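Local structure of tRNA delta(2)-isopentenylpyrophosphate transferase (Bacillus halodurans, 3EXA) at residues A[121-126]-A[165-170]; A[72-77]-A[102-107]; A[22-27]-A[56-61]. The protein probably catalyses the transfer of a dimethylallyl group from dimethylallyl diphosphate onto the adenine at position 37 of tRNAs that read codons beginning with uridine. All coordinates share one frame; numbering follows the deposited sequence.

Interaction 1. Residues A[121-126]-A[165-170]; sequences EDYRHE and ALEIIK
One face of the Y123 ring is covered by the aliphatic chain of K170, while the ring edge faces the backbone of L166 and E167. The two segments form a roughly antiparallel helix pair, helix 121-133 against helix 159-171, with 142° between their directions. K170 CD sits 3.9 Å from the centroid of the Y123 ring, a CH-pi contact over the face and displaced toward the rim. At the edge, Y123 CE1 approaches E167 CA at 4.1 Å, with L166 C close to the ring plane. The second flat group, the R124 guanidinium, has E167 OE2 over the centre of one face, and its plane is turned 65° from the E167 carboxylate.

The pair belongs to the small all-helical part of the chain, well away from the annotated sites, and the segment axes are 10.3 Å apart at closest approach. Y123 holds CG anti to its backbone N (chi1 -178°), which sends CG across toward helix 159-171; the ring then lies against K170. These two side chains run antiparallel alongside each other, whereas Y123 crosses L166 at about a right angle, with Y123 OH 4.0 Å from L166 CB. L166 also packs on L139 and L143 of helix 136-144.

R124 and E167 meet mainly through the aliphatic part of the arginine. The charged pairing is long, 3.7 Å from R124 NH1 to E167 OE1. That oxygen lies well out of the guanidinium plane, so the attraction is one of charge, without an N-H aimed at it. The stronger polar partner of R124 is G115 O of the second subunit, which accepts a hydrogen bond from NH2. Closest of all in this pair, E167 OE1 rests 3.2 Å from R124 CG.

Interaction 2. Residues A[72-77]-A[102-107]; sequences FSVADF and GLYVNA
The Y104 ring lies against the start of helix 74-90, with V74 CA over one face and F72 CD2 at its edge, 4.0 Å from Y104 CE2. Its hydroxyl donates to F72 O at 2.6 Å, in the carbonyl plane with a C=O...donor angle of 157°, which ties the helix 102-110 side chain to the backbone just before the other helix begins. Obliquely to the ring, F77 CB meets Y104 CD2 at 3.4 Å, and F77 CE1 brings its ring edge to 3.1 Å from Y104 O. With V74 CG2 anti to the backbone N, that methyl presses on A107 CB at 3.5 Å, tighter than an ordinary carbon contact, and also meets L103 O.

The S73 side is looser. S73 barely meets helix 102-110; its side chain turns away into a capping box: D76 N donates to S73 OG, and S73 N donates to D76 OD2 at 2.7 Å. H125, E128 and V131 of the second subunit pack on S73, V74 and L103.

Y104 is near T101, probably a tRNA-contacting residue. Strand 94-98 links the two helices in sequence, and helix 256-279 lies against V105 and N106 of helix 102-110.

Interaction 3. Residues A[22-27]-A[56-61]; sequences MLAKRL and DGVPHH
K25 of the 22-27 segment reaches to D56, where its ammonium meets both the backbone and the side chain of a single residue. The firmer bond is K25 NZ to D56 O at 2.8 Å, in the carbonyl plane with a C=O...donor angle of 148°. A salt bridge from K25 NZ to D56 OD2 is modelled at 2.6 Å, but that oxygen is too close to its surroundings, so its exact place is doubtful. The lysine chain runs extended as far as CE and then bends at chi4 (-67°), which carries NZ round to the aspartate. The ammonium gives D56 O a partner, and probably the carboxylate too, at an exposed site. K25 also touches a crystal neighbour, so its detailed pose may owe something to the lattice.

D56 is where the chain leaves helix 52-55, with positive phi, and G57 follows with positive phi as well. This turn presents D56 O to the lysine. D56 holds CG anti to its backbone N, and its side chain crosses that of K25 at about a right angle.

Beside the charged pair the contact is apolar and better buried. A24 CB rests against V58 CG1 at 3.9 Å, while V58's other methyl, CG2, meets K25 CG at 4.0 Å. Further along, H61 ND1 is satisfied by V31 O, and the backbones of P59 and H61 pair with strand 29-33.

Helix 16-25 is the one that follows the predicted ATP-binding P-loop. V58 leads into strand 60-61, the edge of the parallel sheet, and packs on V31 of its neighbour strand 29-33, while A24 lies on F96 of strand 94-98 and L23 adds I298 of helix 294-317.

How the interactions relate
From the N terminus, the chain meets interaction 3 first: it closes a loop that leaves helix 16-25, runs through strand 29-33 and helix 52-55, and returns at the edge strand 60-61. Interaction 2 then closes the path through helix 74-90 and strand 94-98 to helix 102-110. Interaction 1 closes last, spanning helices 136-144 and 148-151 between helices 121-133 and 159-171. All follow in series; none nests or crosses. Interaction 3 joins the helix after the P-loop to the chain entering the sheet, and interaction 2 joins two helix starts; their nearest atoms lie about 7 Å apart. Interaction 1, its centre about 31 Å from that of interaction 2, lies in the helical part; both touch the second subunit.

Interaction 1. Residues A[121-126]-A[165-170]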
loop_
_atom_site.group_PDB
_atom_site.type_symbol
_atom_site.label_atom_id
_atom_site.label_comp_id
_atom_site.label_asym_id
_atom_site.label_seq_id
_atom_site.Cartn_x
_atom_site.Cartn_y
_atom_site.Cartn_z
ATOM N N GLU A 121 5.790 1.951 6.696
ATOM C CA GLU A 121 5.464 2.725 7.890
ATOM C C GLU A 121 6.720 3.338 8.524
ATOM O O GLU A 121 6.636 4.316 9.271
ATOM C CB GLU A 121 4.733 1.853 8.931
ATOM C CG GLU A 121 5.508 0.628 9.435
ATOM C CD GLU A 121 5.498 -0.534 8.450
ATOM O OE1 GLU A 121 6.349 -1.445 8.593
ATOM O OE2 GLU A 121 4.638 -0.545 7.540
ATOM N N ASP A 122 7.883 2.773 8.215
ATOM C CA ASP A 122 9.131 3.275 8.772
ATOM C C ASP A 122 9.569 4.603 8.165
ATOM O O ASP A 122 10.012 5.502 8.884
ATOM C CB ASP A 122 10.251 2.243 8.610
ATOM C CG ASP A 122 9.942 0.932 9.311
ATOM O OD1 ASP A 122 9.293 0.956 10.380
ATOM O OD2 ASP A 122 10.359 -0.122 8.797
ATOM N N TYR A 123 9.443 4.732 6.847
ATOM C CA TYR A 123 9.832 5.967 6.175
ATOM C C TYR A 123 8.956 7.120 6.642
ATOM O O TYR A 123 9.420 8.255 6.786
ATOM C CB TYR A 123 9.710 5.813 4.659
ATOM C CG TYR A 123 10.150 7.036 3.884
ATOM C CD1 TYR A 123 9.231 7.802 3.174
ATOM C CD2 TYR A 123 11.491 7.418 3.849
ATOM C CE1 TYR A 123 9.639 8.915 2.444
ATOM C CE2 TYR A 123 11.909 8.531 3.126
ATOM C CZ TYR A 123 10.981 9.275 2.425
ATOM O OH TYR A 123 11.393 10.368 1.696
ATOM N N ARG A 124 7.681 6.828 6.876
ATOM C CA ARG A 124 6.770 7.862 7.331
ATOM C C ARG A 124 7.240 8.284 8.716
ATOM O O ARG A 124 7.267 9.472 9.043
ATOM C CB ARG A 124 5.339 7.332 7.391
ATOM C CG ARG A 124 4.288 8.425 7.443
ATOM C CD ARG A 124 3.392 8.268 8.657
ATOM N NE ARG A 124 1.975 8.382 8.304
ATOM C CZ ARG A 124 1.292 7.462 7.629
ATOM N NH1 ARG A 124 1.885 6.347 7.228
ATOM N NH2 ARG A 124 0.013 7.655 7.353
ATOM N N HIS A 125 7.619 7.298 9.526
ATOM C CA HIS A 125 8.118 7.565 10.872
ATOM C C HIS A 125 9.372 8.440 10.751
ATOM O O HIS A 125 9.581 9.361 11.541
ATOM C CB HIS A 125 8.473 6.248 11.569
ATOM C CG HIS A 125 8.968 6.413 12.974
ATOM N ND1 HIS A 125 9.817 5.507 13.571
ATOM C CD2 HIS A 125 8.720 7.364 13.908
ATOM C CE1 HIS A 125 10.074 5.893 14.809
ATOM N NE2 HIS A 125 9.418 7.018 15.037
ATOM N N GLU A 126 10.199 8.146 9.751
ATOM C CA GLU A 126 11.432 8.894 9.514
ATOM C C GLU A 126 11.148 10.360 9.206
ATOM O O GLU A 126 11.836 11.246 9.705
ATOM C CB GLU A 126 12.196 8.264 8.352
ATOM C CG GLU A 126 13.463 8.985 7.935
ATOM C CD GLU A 126 14.134 8.303 6.756
ATOM O OE1 GLU A 126 14.387 7.079 6.846
ATOM O OE2 GLU A 126 14.409 8.988 5.744
ATOM N N ALA A 165 3.507 13.781 0.071
ATOM C CA ALA A 165 4.217 13.904 -1.200
ATOM C C ALA A 165 5.510 13.098 -1.214
ATOM O O ALA A 165 5.831 12.444 -2.205
ATOM C CB ALA A 165 4.521 15.367 -1.487
ATOM N N LEU A 166 6.255 13.150 -0.117
ATOM C CA LEU A 166 7.513 12.426 -0.043
ATOM C C LEU A 166 7.299 10.911 0.006
ATOM O O LEU A 166 8.144 10.151 -0.463
ATOM C CB LEU A 166 8.322 12.887 1.178
ATOM C CG LEU A 166 8.708 14.381 1.240
ATOM C CD1 LEU A 166 9.149 14.757 2.653
ATOM C CD2 LEU A 166 9.813 14.672 0.242
ATOM N N GLU A 167 6.177 10.462 0.565
ATOM C CA GLU A 167 5.931 9.025 0.638
ATOM C C GLU A 167 5.554 8.496 -0.739
ATOM O O GLU A 167 5.991 7.418 -1.140
ATOM C CB GLU A 167 4.801 8.688 1.623
ATOM C CG GLU A 167 5.007 9.124 3.071
ATOM C CD GLU A 167 3.930 8.567 4.002
ATOM O OE1 GLU A 167 4.024 7.383 4.381
ATOM O OE2 GLU A 167 2.980 9.299 4.345
ATOM N N ILE A 168 4.731 9.257 -1.453
ATOM C CA ILE A 168 4.300 8.861 -2.785
ATOM C C ILE A 168 5.503 8.740 -3.717
ATOM O O ILE A 168 5.578 7.814 -4.529
ATOM C CB ILE A 168 3.301 9.873 -3.373
ATOM C CG1 ILE A 168 1.960 9.759 -2.629
ATOM C CG2 ILE A 168 3.129 9.627 -4.863
ATOM C CD1 ILE A 168 0.866 10.706 -3.131
ATOM N N ILE A 169 6.448 9.667 -3.583
ATOM C CA ILE A 169 7.657 9.680 -4.409
ATOM C C ILE A 169 8.516 8.457 -4.114
ATOM O O ILE A 169 8.989 7.779 -5.034
ATOM C CB ILE A 169 8.479 10.979 -4.166
ATOM C CG1 ILE A 169 7.695 12.183 -4.709
ATOM C CG2 ILE A 169 9.858 10.871 -4.820
ATOM C CD1 ILE A 169 8.291 13.550 -4.384
ATOM N N LYS A 170 8.706 8.174 -2.829
ATOM C CA LYS A 170 9.490 7.023 -2.396
ATOM C C LYS A 170 8.885 5.733 -2.955
ATOM O O LYS A 170 9.579 4.734 -3.107
ATOM C CB LYS A 170 9.533 6.952 -0.866
ATOM C CG LYS A 170 10.406 5.823 -0.313
ATOM C CD LYS A 170 9.718 5.086 0.843
ATOM C CE LYS A 170 8.462 4.340 0.376
ATOM N NZ LYS A 170 7.632 3.825 1.508
#

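Interaction 2. Residues A[72-77]-A[102-107]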
loop_
_atom_site.group_PDB
_atom_site.type_symbol
_atom_site.label_atom_id
_atom_site.label_comp_id
_atom_site.label_asym_id
_atom_site.label_seq_id
_atom_site.Cartn_x
_atom_site.Cartn_y
_atom_site.Cartn_z
ATOM N N PHE A 72 -12.473 -12.211 -11.821
ATOM C CA PHE A 72 -11.384 -13.176 -11.933
ATOM C C PHE A 72 -10.140 -12.490 -12.494
ATOM O O PHE A 72 -9.909 -12.488 -13.706
ATOM C CB PHE A 72 -11.797 -14.332 -12.854
ATOM C CG PHE A 72 -10.911 -15.539 -12.741
ATOM C CD1 PHE A 72 -10.915 -16.309 -11.583
ATOM C CD2 PHE A 72 -10.041 -15.882 -13.771
ATOM C CE1 PHE A 72 -10.063 -17.397 -11.452
ATOM C CE2 PHE A 72 -9.189 -16.967 -13.645
ATOM C CZ PHE A 72 -9.198 -17.727 -12.482
ATOM N N SER A 73 -9.337 -11.919 -11.603
ATOM C CA SER A 73 -8.129 -11.214 -12.005
ATOM C C SER A 73 -6.989 -12.145 -12.392
ATOM O O SER A 73 -7.042 -13.359 -12.176
ATOM C CB SER A 73 -7.642 -10.302 -10.874
ATOM O OG SER A 73 -7.084 -11.067 -9.815
ATOM N N VAL A 74 -5.945 -11.555 -12.958
ATOM C CA VAL A 74 -4.779 -12.311 -13.357
ATOM C C VAL A 74 -4.219 -13.021 -12.127
ATOM O O VAL A 74 -3.833 -14.187 -12.190
ATOM C CB VAL A 74 -3.712 -11.385 -13.943
ATOM C CG1 VAL A 74 -3.187 -10.468 -12.868
ATOM C CG2 VAL A 74 -2.601 -12.200 -14.541
ATOM N N ALA A 75 -4.190 -12.314 -11.003
ATOM C CA ALA A 75 -3.678 -12.880 -9.765
ATOM C C ALA A 75 -4.490 -14.110 -9.371
ATOM O O ALA A 75 -3.922 -15.107 -8.930
ATOM C CB ALA A 75 -3.720 -11.841 -8.652
ATOM N N ASP A 76 -5.812 -14.043 -9.526
ATOM C CA ASP A 76 -6.652 -15.181 -9.186
ATOM C C ASP A 76 -6.232 -16.346 -10.080
ATOM O O ASP A 76 -6.072 -17.469 -9.615
ATOM C CB ASP A 76 -8.150 -14.896 -9.419
ATOM C CG ASP A 76 -8.697 -13.767 -8.547
ATOM O OD1 ASP A 76 -8.463 -13.769 -7.315
ATOM O OD2 ASP A 76 -9.391 -12.878 -9.104
ATOM N N PHE A 77 -6.050 -16.077 -11.369
ATOM C CA PHE A 77 -5.660 -17.130 -12.301
ATOM C C PHE A 77 -4.323 -17.769 -11.934
ATOM O O PHE A 77 -4.208 -18.994 -11.894
ATOM C CB PHE A 77 -5.589 -16.586 -13.726
ATOM C CG PHE A 77 -5.028 -17.568 -14.717
ATOM C CD1 PHE A 77 -3.806 -17.325 -15.334
ATOM C CD2 PHE A 77 -5.699 -18.751 -15.002
ATOM C CE1 PHE A 77 -3.258 -18.251 -16.215
ATOM C CE2 PHE A 77 -5.154 -19.683 -15.884
ATOM C CZ PHE A 77 -3.931 -19.431 -16.491
ATOM N N GLY A 102 -2.368 -12.666 -23.285
ATOM C CA GLY A 102 -0.992 -12.580 -22.839
ATOM C C GLY A 102 -0.827 -12.302 -21.362
ATOM O O GLY A 102 0.101 -12.799 -20.726
ATOM N N LEU A 103 -1.734 -11.507 -20.811
ATOM C CA LEU A 103 -1.682 -11.160 -19.400
ATOM C C LEU A 103 -1.702 -12.362 -18.470
ATOM O O LEU A 103 -0.924 -12.427 -17.517
ATOM C CB LEU A 103 -2.849 -10.248 -19.044
ATOM C CG LEU A 103 -2.520 -8.780 -18.836
ATOM C CD1 LEU A 103 -3.811 -8.038 -18.529
ATOM C CD2 LEU A 103 -1.523 -8.628 -17.696
ATOM N N TYR A 104 -2.593 -13.308 -18.742
ATOM C CA TYR A 104 -2.719 -14.495 -17.904
ATOM C C TYR A 104 -1.608 -15.513 -18.136
ATOM O O TYR A 104 -1.143 -16.158 -17.191
ATOM C CB TYR A 104 -4.094 -15.152 -18.120
ATOM C CG TYR A 104 -5.262 -14.374 -17.530
ATOM C CD1 TYR A 104 -5.463 -13.024 -17.844
ATOM C CD2 TYR A 104 -6.166 -14.987 -16.661
ATOM C CE1 TYR A 104 -6.539 -12.299 -17.303
ATOM C CE2 TYR A 104 -7.247 -14.275 -16.112
ATOM C CZ TYR A 104 -7.425 -12.932 -16.438
ATOM O OH TYR A 104 -8.472 -12.209 -15.894
ATOM N N VAL A 105 -1.173 -15.652 -19.386
ATOM C CA VAL A 105 -0.109 -16.593 -19.708
ATOM C C VAL A 105 1.241 -16.095 -19.209
ATOM O O VAL A 105 2.000 -16.865 -18.624
ATOM C CB VAL A 105 -0.015 -16.877 -21.241
ATOM C CG1 VAL A 105 -1.333 -17.429 -21.751
ATOM C CG2 VAL A 105 0.357 -15.614 -21.992
ATOM N N ASN A 106 1.547 -14.816 -19.418
ATOM C CA ASN A 106 2.831 -14.285 -18.954
ATOM C C ASN A 106 2.957 -14.306 -17.450
ATOM O O ASN A 106 4.045 -14.510 -16.925
ATOM C CB ASN A 106 3.050 -12.860 -19.437
ATOM C CG ASN A 106 3.368 -12.800 -20.898
ATOM O OD1 ASN A 106 3.547 -13.831 -21.545
ATOM N ND2 ASN A 106 3.451 -11.594 -21.434
ATOM N N ALA A 107 1.847 -14.099 -16.755
ATOM C CA ALA A 107 1.883 -14.096 -15.308
ATOM C C ALA A 107 2.225 -15.477 -14.758
ATOM O O ALA A 107 2.849 -15.592 -13.709
ATOM C CB ALA A 107 0.551 -13.624 -14.760
#

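Interaction 3. Residues A[22-27]-A[56-61]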
loop_
_atom_site.group_PDB
_atom_site.type_symbol
_atom_site.label_atom_id
_atom_site.label_comp_id
_atom_site.label_asym_id
_atom_site.label_seq_id
_atom_site.Cartn_x
_atom_site.Cartn_y
_atom_site.Cartn_z
HETATM N N MSE A 22 -4.933 -33.113 -29.250
HETATM C CA MSE A 22 -4.219 -34.161 -29.983
HETATM C C MSE A 22 -2.780 -34.247 -29.495
HETATM O O MSE A 22 -2.189 -35.319 -29.471
HETATM C CB MSE A 22 -4.237 -33.883 -31.492
HETATM C CG MSE A 22 -5.608 -34.071 -32.188
HETATM SE SE MSE A 22 -6.442 -35.856 -32.083
HETATM C CE MSE A 22 -8.073 -35.434 -31.093
ATOM N N LEU A 23 -2.221 -33.107 -29.112
ATOM C CA LEU A 23 -0.873 -33.076 -28.606
ATOM C C LEU A 23 -0.840 -33.675 -27.210
ATOM O O LEU A 23 0.101 -34.375 -26.845
ATOM C CB LEU A 23 -0.363 -31.641 -28.555
ATOM C CG LEU A 23 0.117 -31.081 -29.886
ATOM C CD1 LEU A 23 0.551 -29.646 -29.697
ATOM C CD2 LEU A 23 1.278 -31.919 -30.407
ATOM N N ALA A 24 -1.878 -33.406 -26.429
ATOM C CA ALA A 24 -1.944 -33.906 -25.059
ATOM C C ALA A 24 -2.215 -35.404 -24.987
ATOM O O ALA A 24 -1.932 -36.049 -23.973
ATOM C CB ALA A 24 -3.008 -33.145 -24.278
ATOM N N LYS A 25 -2.761 -35.956 -26.064
ATOM C CA LYS A 25 -3.059 -37.379 -26.121
ATOM C C LYS A 25 -1.785 -38.205 -26.221
ATOM O O LYS A 25 -1.550 -39.113 -25.421
ATOM C CB LYS A 25 -3.963 -37.683 -27.316
ATOM C CG LYS A 25 -5.402 -37.249 -27.134
ATOM C CD LYS A 25 -6.175 -37.441 -28.421
ATOM C CE LYS A 25 -7.651 -37.146 -28.232
ATOM N NZ LYS A 25 -8.299 -38.148 -27.334
ATOM N N ARG A 26 -0.953 -37.890 -27.201
ATOM C CA ARG A 26 0.286 -38.633 -27.376
ATOM C C ARG A 26 1.409 -38.120 -26.477
ATOM O O ARG A 26 2.541 -38.585 -26.566
ATOM C CB ARG A 26 0.711 -38.585 -28.843
ATOM C CG ARG A 26 0.746 -37.189 -29.408
ATOM C CD ARG A 26 0.205 -37.146 -30.834
ATOM N NE ARG A 26 1.151 -37.582 -31.859
ATOM C CZ ARG A 26 0.958 -37.388 -33.162
ATOM N NH1 ARG A 26 1.855 -37.802 -34.054
ATOM N NH2 ARG A 26 -0.142 -36.767 -33.571
ATOM N N LEU A 27 1.092 -37.176 -25.598
ATOM C CA LEU A 27 2.089 -36.623 -24.699
ATOM C C LEU A 27 1.613 -36.751 -23.259
ATOM O O LEU A 27 2.162 -36.117 -22.359
ATOM C CB LEU A 27 2.334 -35.154 -25.045
ATOM C CG LEU A 27 3.764 -34.720 -25.407
ATOM C CD1 LEU A 27 4.352 -35.640 -26.456
ATOM C CD2 LEU A 27 3.739 -33.291 -25.919
ATOM N N ASP A 56 -12.267 -34.716 -25.798
ATOM C CA ASP A 56 -11.999 -36.087 -26.178
ATOM C C ASP A 56 -11.161 -36.789 -25.120
ATOM O O ASP A 56 -10.056 -37.252 -25.393
ATOM C CB ASP A 56 -11.294 -36.108 -27.537
ATOM C CG ASP A 56 -11.309 -37.479 -28.188
ATOM O OD1 ASP A 56 -12.288 -38.228 -27.985
ATOM O OD2 ASP A 56 -10.348 -37.802 -28.922
ATOM N N GLY A 57 -11.687 -36.849 -23.898
ATOM C CA GLY A 57 -10.981 -37.521 -22.817
ATOM C C GLY A 57 -9.931 -36.720 -22.067
ATOM O O GLY A 57 -9.718 -36.938 -20.872
ATOM N N VAL A 58 -9.264 -35.807 -22.760
ATOM C CA VAL A 58 -8.242 -35.000 -22.114
ATOM C C VAL A 58 -8.892 -34.145 -21.042
ATOM O O VAL A 58 -9.896 -33.479 -21.287
ATOM C CB VAL A 58 -7.531 -34.072 -23.113
ATOM C CG1 VAL A 58 -6.465 -33.260 -22.390
ATOM C CG2 VAL A 58 -6.910 -34.890 -24.237
ATOM N N PRO A 59 -8.341 -34.168 -19.827
ATOM C CA PRO A 59 -8.895 -33.372 -18.728
ATOM C C PRO A 59 -8.555 -31.880 -18.825
ATOM O O PRO A 59 -7.420 -31.503 -19.141
ATOM C CB PRO A 59 -8.279 -34.022 -17.492
ATOM C CG PRO A 59 -6.949 -34.485 -18.003
ATOM C CD PRO A 59 -7.301 -35.086 -19.339
ATOM N N HIS A 60 -9.549 -31.041 -18.559
ATOM C CA HIS A 60 -9.356 -29.606 -18.612
ATOM C C HIS A 60 -9.677 -28.925 -17.289
ATOM O O HIS A 60 -10.650 -29.270 -16.614
ATOM C CB HIS A 60 -10.198 -29.000 -19.739
ATOM C CG HIS A 60 -9.742 -29.392 -21.105
ATOM N ND1 HIS A 60 -9.697 -28.505 -22.162
ATOM C CD2 HIS A 60 -9.316 -30.580 -21.599
ATOM C CE1 HIS A 60 -9.264 -29.126 -23.240
ATOM N NE2 HIS A 60 -9.027 -30.392 -22.923
ATOM N N HIS A 61 -8.855 -27.947 -16.925
ATOM C CA HIS A 61 -9.045 -27.231 -15.673
ATOM C C HIS A 61 -9.339 -25.749 -15.843
ATOM O O HIS A 61 -8.989 -25.140 -16.857
ATOM C CB HIS A 61 -7.800 -27.371 -14.797
ATOM C CG HIS A 61 -7.332 -28.780 -14.627
ATOM N ND1 HIS A 61 -6.699 -29.479 -15.629
ATOM C CD2 HIS A 61 -7.427 -29.627 -13.576
ATOM C CE1 HIS A 61 -6.424 -30.700 -15.206
ATOM N NE2 HIS A 61 -6.856 -30.816 -13.965
#